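Local coordinates for hypothetical conserved protein (PDB 2R5X), which is of unknown function, a small alpha+beta protein of the YugN-like family whose curved antiparallel sheet carries two helices, at residues 17-30 with 37-49. The protein carries 1 engineered substitution. Numbering follows the deposited sequence. Where two conformers were deposited one is given.
Sequences LSRLDDIMERLGFV and YERVTYDRKYVVK
Leu17 opens the contact from the first turn of the helix, its CD1 lying against Val40 CG1 and close to the hydroxyl of Tyr42. One turn on, Leu20 reaches the hydroxyl end of the same phenol obliquely, with CD2 3.6 Å from Tyr42 CE2. Asp21 then takes the hydroxyl: Tyr42 OH donates to Asp21 OD1 over 3.0 Å, reaching it from above the carboxylate plane, while OD2 of that carboxylate forms a salt bridge with Arg31. Met24 lies over the ring face, CG 3.5 Å from the centroid of the Tyr42 ring, and its bent chain brings SD above the same face in a Met-aromatic contact. Replacing Tyr42 by an alanine would probably leave Asp21 without this donor and open a gap beneath Met24 and Leu20. At the helix end Gly28, with positive phi, is the C-prime residue of a Schellman motif; the extended Arg44 chain runs past it, and Arg44 NH1 makes a weak hydrogen bond to Leu27 O. Phe29 has CG anti to its carbonyl carbon (chi1 -70°), which puts the ring between Arg44 CB over one face and Met24 SD over the other, both offset toward the rim. Val30 and Asp43 form a hydrogen-bonded antiparallel pair: Val30 N to Asp43 O is 2.9 Å and Asp43 N to Val30 O 2.8 Å. Strands 30-32 and 39-48 thus make a beta hairpin, preceded by a Schellman-capped helix that runs nearly parallel to strand 39-48 on the Tyr42 and Arg44 face of the alpha+beta fold's antiparallel sheet, where helix 99-117 also packs.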
# COMPACT_ATOMS: atom_id res chain seq x y z
N LEU A 17 0.09 -13.10 3.94
CA LEU A 17 0.89 -11.97 4.43
C LEU A 17 2.38 -12.04 4.06
O LEU A 17 2.96 -11.03 3.65
CB LEU A 17 0.71 -11.79 5.95
CG LEU A 17 1.49 -10.69 6.69
CD1 LEU A 17 1.24 -9.31 6.11
CD2 LEU A 17 1.15 -10.70 8.16
N SER A 18 2.98 -13.22 4.22
CA SER A 18 4.40 -13.42 3.88
C SER A 18 4.67 -13.10 2.41
O SER A 18 5.70 -12.51 2.06
CB SER A 18 4.82 -14.85 4.20
OG SER A 18 4.02 -15.78 3.49
N ARG A 19 3.73 -13.49 1.55
CA ARG A 19 3.82 -13.22 0.12
C ARG A 19 3.59 -11.74 -0.19
O ARG A 19 4.24 -11.18 -1.08
CB ARG A 19 2.83 -14.10 -0.64
CG ARG A 19 2.99 -15.59 -0.35
CD ARG A 19 2.27 -16.45 -1.37
NE ARG A 19 2.39 -17.87 -1.04
CZ ARG A 19 2.05 -18.87 -1.85
NH1 ARG A 19 1.57 -18.62 -3.06
NH2 ARG A 19 2.20 -20.12 -1.45
N LEU A 20 2.70 -11.11 0.57
CA LEU A 20 2.45 -9.67 0.45
C LEU A 20 3.69 -8.86 0.87
O LEU A 20 4.12 -7.97 0.13
CB LEU A 20 1.22 -9.24 1.27
CG LEU A 20 0.84 -7.75 1.20
CD1 LEU A 20 0.53 -7.32 -0.24
CD2 LEU A 20 -0.34 -7.45 2.11
N ASP A 21 4.24 -9.20 2.04
CA ASP A 21 5.46 -8.60 2.58
C ASP A 21 6.64 -8.60 1.61
O ASP A 21 7.32 -7.58 1.45
CB ASP A 21 5.89 -9.32 3.87
CG ASP A 21 5.25 -8.73 5.12
OD1 ASP A 21 5.02 -7.51 5.17
OD2 ASP A 21 4.99 -9.50 6.07
N ASP A 22 6.88 -9.75 0.96
CA ASP A 22 7.95 -9.87 -0.02
C ASP A 22 7.73 -8.92 -1.19
O ASP A 22 8.66 -8.21 -1.60
CB ASP A 22 8.07 -11.32 -0.50
CG ASP A 22 8.82 -12.21 0.48
OD1 ASP A 22 9.84 -11.76 1.05
OD2 ASP A 22 8.40 -13.37 0.68
N ILE A 23 6.51 -8.89 -1.71
CA ILE A 23 6.13 -8.02 -2.83
C ILE A 23 6.33 -6.54 -2.49
O ILE A 23 6.95 -5.81 -3.26
CB ILE A 23 4.69 -8.32 -3.32
CG1 ILE A 23 4.67 -9.65 -4.07
CG2 ILE A 23 4.15 -7.20 -4.23
CD1 ILE A 23 3.30 -10.23 -4.29
N MET A 24 5.83 -6.12 -1.32
CA MET A 24 5.91 -4.71 -0.88
C MET A 24 7.33 -4.19 -0.71
O MET A 24 7.63 -3.07 -1.16
CB MET A 24 5.17 -4.53 0.44
CG MET A 24 3.67 -4.74 0.36
SD MET A 24 2.80 -3.46 -0.53
CE MET A 24 2.44 -4.41 -1.94
N GLU A 25 8.18 -4.98 -0.07
CA GLU A 25 9.58 -4.61 0.14
C GLU A 25 10.32 -4.43 -1.19
O GLU A 25 11.13 -3.51 -1.35
CB GLU A 25 10.32 -5.65 0.99
CG GLU A 25 11.61 -5.12 1.60
CD GLU A 25 12.76 -6.11 1.50
OE1 GLU A 25 12.57 -7.30 1.85
OE2 GLU A 25 13.86 -5.70 1.08
N ARG A 26 10.00 -5.28 -2.15
CA ARG A 26 10.55 -5.26 -3.49
C ARG A 26 10.15 -4.01 -4.23
O ARG A 26 10.89 -3.49 -5.01
CB ARG A 26 10.00 -6.44 -4.26
CG ARG A 26 10.98 -7.25 -4.92
CD ARG A 26 10.50 -8.66 -5.05
NE ARG A 26 9.44 -8.83 -6.03
CZ ARG A 26 8.53 -9.76 -5.90
NH1 ARG A 26 8.57 -10.55 -4.87
NH2 ARG A 26 7.58 -9.90 -6.77
N LEU A 27 8.95 -3.56 -3.98
CA LEU A 27 8.42 -2.40 -4.69
C LEU A 27 8.61 -1.09 -3.95
O LEU A 27 7.99 -0.08 -4.29
CB LEU A 27 6.95 -2.62 -5.07
CG LEU A 27 6.71 -3.87 -5.93
CD1 LEU A 27 5.24 -4.07 -6.19
CD2 LEU A 27 7.48 -3.82 -7.23
N GLY A 28 9.49 -1.10 -2.95
CA GLY A 28 9.90 0.13 -2.27
C GLY A 28 9.07 0.55 -1.07
O GLY A 28 9.23 1.66 -0.57
N PHE A 29 8.20 -0.33 -0.59
CA PHE A 29 7.35 -0.04 0.56
C PHE A 29 8.04 -0.47 1.85
O PHE A 29 8.76 -1.46 1.87
CB PHE A 29 6.00 -0.76 0.47
CG PHE A 29 5.09 -0.24 -0.61
CD1 PHE A 29 4.04 0.63 -0.29
CD2 PHE A 29 5.25 -0.64 -1.93
CE1 PHE A 29 3.19 1.11 -1.28
CE2 PHE A 29 4.40 -0.17 -2.92
CZ PHE A 29 3.37 0.71 -2.61
N VAL A 30 7.82 0.29 2.92
CA VAL A 30 8.20 -0.16 4.27
C VAL A 30 6.93 -0.30 5.12
O VAL A 30 5.92 0.36 4.83
CB VAL A 30 9.23 0.80 4.94
CG1 VAL A 30 10.51 0.89 4.11
CG2 VAL A 30 8.63 2.19 5.18
N TYR A 37 -3.25 -3.72 15.29
CA TYR A 37 -3.26 -5.19 15.28
C TYR A 37 -4.31 -5.80 14.34
O TYR A 37 -4.31 -7.01 14.11
CB TYR A 37 -3.42 -5.75 16.69
CG TYR A 37 -4.67 -5.34 17.44
CD1 TYR A 37 -5.85 -6.07 17.31
CD2 TYR A 37 -4.67 -4.25 18.31
CE1 TYR A 37 -7.01 -5.71 18.00
CE2 TYR A 37 -5.82 -3.88 19.01
CZ TYR A 37 -6.98 -4.63 18.85
OH TYR A 37 -8.13 -4.29 19.52
N GLU A 38 -5.19 -4.96 13.80
CA GLU A 38 -6.20 -5.42 12.85
C GLU A 38 -5.74 -5.31 11.40
O GLU A 38 -6.15 -6.11 10.55
CB GLU A 38 -7.50 -4.63 13.02
CG GLU A 38 -8.19 -4.88 14.35
CD GLU A 38 -9.70 -4.86 14.24
OE1 GLU A 38 -10.32 -5.91 14.53
OE2 GLU A 38 -10.27 -3.82 13.85
N ARG A 39 -4.88 -4.32 11.14
CA ARG A 39 -4.45 -3.98 9.79
C ARG A 39 -2.94 -4.07 9.58
O ARG A 39 -2.17 -3.81 10.50
CB ARG A 39 -4.91 -2.56 9.43
CG ARG A 39 -6.42 -2.36 9.43
CD ARG A 39 -6.79 -1.00 8.89
NE ARG A 39 -8.23 -0.84 8.74
CZ ARG A 39 -8.82 0.16 8.08
NH1 ARG A 39 -8.09 1.11 7.49
NH2 ARG A 39 -10.14 0.22 8.00
N VAL A 40 -2.54 -4.43 8.36
CA VAL A 40 -1.15 -4.24 7.93
C VAL A 40 -1.09 -3.07 6.96
O VAL A 40 -1.96 -2.92 6.11
CB VAL A 40 -0.50 -5.52 7.30
CG1 VAL A 40 -0.36 -6.62 8.35
CG2 VAL A 40 -1.28 -6.03 6.07
N THR A 41 -0.06 -2.25 7.10
CA THR A 41 0.07 -1.00 6.36
C THR A 41 1.47 -0.88 5.78
O THR A 41 2.46 -1.18 6.46
CB THR A 41 -0.20 0.20 7.29
OG1 THR A 41 -1.46 0.02 7.95
CG2 THR A 41 -0.24 1.49 6.51
N TYR A 42 1.55 -0.45 4.52
CA TYR A 42 2.83 -0.26 3.84
C TYR A 42 2.88 1.11 3.21
O TYR A 42 1.94 1.50 2.51
CB TYR A 42 3.02 -1.30 2.75
CG TYR A 42 2.84 -2.72 3.19
CD1 TYR A 42 3.92 -3.48 3.61
CD2 TYR A 42 1.58 -3.32 3.17
CE1 TYR A 42 3.76 -4.81 3.99
CE2 TYR A 42 1.39 -4.62 3.58
CZ TYR A 42 2.49 -5.37 3.98
OH TYR A 42 2.29 -6.67 4.37
N ASP A 43 3.96 1.84 3.44
CA ASP A 43 4.11 3.19 2.89
C ASP A 43 5.30 3.24 1.94
O ASP A 43 6.35 2.69 2.24
CB ASP A 43 4.35 4.21 3.99
CG ASP A 43 3.09 4.61 4.72
OD1 ASP A 43 1.99 4.16 4.33
OD2 ASP A 43 3.20 5.38 5.70
N ARG A 44 5.11 3.91 0.80
CA ARG A 44 6.24 4.29 -0.03
C ARG A 44 6.31 5.80 -0.07
O ARG A 44 5.35 6.46 -0.50
CB ARG A 44 6.14 3.72 -1.44
CG ARG A 44 7.38 4.00 -2.27
CD ARG A 44 7.27 3.44 -3.66
NE ARG A 44 8.29 4.03 -4.52
CZ ARG A 44 8.80 3.44 -5.60
NH1 ARG A 44 8.39 2.23 -5.95
NH2 ARG A 44 9.72 4.06 -6.32
N LYS A 45 7.43 6.33 0.38
CA LYS A 45 7.59 7.77 0.58
C LYS A 45 8.19 8.44 -0.64
O LYS A 45 9.14 7.94 -1.25
CB LYS A 45 8.45 8.05 1.81
CG LYS A 45 7.82 7.64 3.13
CD LYS A 45 8.88 7.53 4.22
CE LYS A 45 8.26 7.32 5.60
NZ LYS A 45 7.46 6.06 5.74
N TYR A 46 7.63 9.60 -0.97
CA TYR A 46 8.14 10.46 -2.01
C TYR A 46 8.41 11.79 -1.32
O TYR A 46 7.49 12.58 -1.12
CB TYR A 46 7.11 10.65 -3.12
CG TYR A 46 6.80 9.40 -3.92
CD1 TYR A 46 7.45 9.14 -5.13
CD2 TYR A 46 5.85 8.48 -3.46
CE1 TYR A 46 7.17 7.99 -5.86
CE2 TYR A 46 5.57 7.33 -4.18
CZ TYR A 46 6.22 7.09 -5.38
OH TYR A 46 5.92 5.94 -6.08
N VAL A 47 9.66 12.01 -0.94
CA VAL A 47 10.03 13.28 -0.30
C VAL A 47 10.28 14.36 -1.34
O VAL A 47 10.86 14.11 -2.40
CB VAL A 47 11.21 13.14 0.72
CG1 VAL A 47 10.85 12.16 1.82
CG2 VAL A 47 12.52 12.74 0.03
N VAL A 48 9.80 15.56 -1.04
CA VAL A 48 9.90 16.70 -1.95
C VAL A 48 10.24 17.92 -1.12
O VAL A 48 10.38 17.81 0.10
CB VAL A 48 8.57 16.95 -2.71
CG1 VAL A 48 8.32 15.89 -3.78
CG2 VAL A 48 7.40 17.03 -1.74
N LYS A 49 10.37 19.07 -1.77
CA LYS A 49 10.69 20.33 -1.09
C LYS A 49 9.74 20.66 0.06
O LYS A 49 10.19 21.02 1.15
CB LYS A 49 10.78 21.49 -2.11
CG LYS A 49 10.11 22.80 -1.68
CD LYS A 49 10.88 24.02 -2.09
CE LYS A 49 10.43 25.22 -1.26
NZ LYS A 49 11.57 26.11 -0.87